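Local structure of actin-binding protein (Saccharomyces cerevisiae, 1HQZ) at residues Glu128-Leu131 with Leu132-Ser136. The protein binds actin filaments, but not actin monomers, through this N-terminal cofilin-homology domain and recruits the ARP2/3 complex to filament sides to regulate actin assembly. Sequence-based numbering, arbitrary orientation.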
# COMPACT_ATOMS: atom_id res chain seq x y z
N GLU A 128 -9.81 4.81 -9.48
CA GLU A 128 -8.79 4.31 -10.39
C GLU A 128 -8.23 5.31 -11.40
O GLU A 128 -7.01 5.36 -11.61
CB GLU A 128 -9.31 3.06 -11.12
CG GLU A 128 -8.29 2.45 -12.07
CD GLU A 128 -8.62 1.02 -12.47
OE1 GLU A 128 -9.81 0.64 -12.40
OE2 GLU A 128 -7.70 0.28 -12.87
N ASN A 129 -9.08 6.10 -12.03
CA ASN A 129 -8.59 7.07 -13.01
C ASN A 129 -7.78 8.20 -12.38
O ASN A 129 -6.78 8.64 -12.93
CB ASN A 129 -9.75 7.64 -13.82
CG ASN A 129 -10.31 6.63 -14.81
OD1 ASN A 129 -9.56 6.03 -15.59
ND2 ASN A 129 -11.62 6.44 -14.79
N GLU A 130 -8.24 8.67 -11.23
CA GLU A 130 -7.55 9.73 -10.52
C GLU A 130 -6.12 9.27 -10.17
O GLU A 130 -5.15 10.02 -10.33
CB GLU A 130 -8.34 10.07 -9.25
CG GLU A 130 -7.50 10.58 -8.09
CD GLU A 130 -7.15 12.04 -8.19
OE1 GLU A 130 -6.69 12.48 -9.27
OE2 GLU A 130 -7.31 12.75 -7.18
N LEU A 131 -6.00 8.03 -9.72
CA LEU A 131 -4.70 7.49 -9.34
C LEU A 131 -3.81 7.19 -10.54
O LEU A 131 -2.60 7.41 -10.48
CB LEU A 131 -4.88 6.22 -8.49
CG LEU A 131 -5.54 6.42 -7.11
CD1 LEU A 131 -5.73 5.07 -6.44
CD2 LEU A 131 -4.69 7.32 -6.24
N LEU A 132 -4.41 6.70 -11.63
CA LEU A 132 -3.61 6.40 -12.81
C LEU A 132 -3.02 7.70 -13.35
O LEU A 132 -1.96 7.71 -13.98
CB LEU A 132 -4.48 5.72 -13.88
CG LEU A 132 -4.95 4.29 -13.56
CD1 LEU A 132 -5.79 3.76 -14.69
CD2 LEU A 132 -3.74 3.39 -13.34
N MET A 133 -3.70 8.81 -13.08
CA MET A 133 -3.24 10.13 -13.51
C MET A 133 -2.06 10.57 -12.66
O MET A 133 -1.06 11.08 -13.17
CB MET A 133 -4.36 11.15 -13.38
CG MET A 133 -3.95 12.53 -13.84
SD MET A 133 -5.21 13.73 -13.45
CE MET A 133 -4.72 14.17 -11.75
N LYS A 134 -2.19 10.38 -11.34
CA LYS A 134 -1.12 10.74 -10.41
C LYS A 134 0.12 9.92 -10.72
O LYS A 134 1.25 10.42 -10.65
CB LYS A 134 -1.56 10.49 -8.97
CG LYS A 134 -2.66 11.42 -8.50
CD LYS A 134 -2.87 11.30 -7.00
CE LYS A 134 -3.93 12.28 -6.51
NZ LYS A 134 -3.85 12.42 -5.03
N ILE A 135 -0.09 8.66 -11.08
CA ILE A 135 1.01 7.76 -11.39
C ILE A 135 1.71 8.24 -12.67
O ILE A 135 2.94 8.27 -12.75
CB ILE A 135 0.49 6.31 -11.56
CG1 ILE A 135 0.13 5.74 -10.18
CG2 ILE A 135 1.51 5.43 -12.26
CD1 ILE A 135 -0.51 4.39 -10.21
N SER A 136 0.91 8.63 -13.65
CA SER A 136 1.45 9.11 -14.90
C SER A 136 2.24 10.42 -14.74
O SER A 136 3.25 10.60 -15.42
CB SER A 136 0.32 9.31 -15.91
OG SER A 136 0.83 9.83 -17.12
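Lys134 reaches back one helical turn over Glu130, and its chain can be followed atom by atom. Lys134 CB lies 3.6 Å from Leu131 O. A chi1 of -68° sets Lys134 CG opposite the residue's own carbonyl carbon and beside its N, 3.4 Å from Glu130 O. CD approaches CD2 of Leu131 only loosely. Lys134 CE then meets the Glu130 carboxylate, 3.5 Å from OE2, whereas Lys134 NZ stops 4.1 Å from that same oxygen: ammonium and carboxylate probably attract each other across a gap too wide to count as a salt bridge. Glu130 is bent at chi2 (81°), which turns its carboxylate across the lysine; Glu130 OE1 also faces the CE methyl of Met133 at 3.6 Å. All of this belongs to helix 128-136 of the ADF-H (cofilin-type) fold, whose Leu131 and Ile135 are buried against Val118 and Val116 of strand 116-120. The helical geometry is confirmed by i to i+4 bonds such as Lys134 N to Glu130 O and Ile135 N to Leu131 O, the latter 2.9 Å. On another face, Leu132 lies alongside Glu128, Leu132 CD1 3.9 Å from Glu128 CG, and both side chains touch Phe52 of helix 52-56.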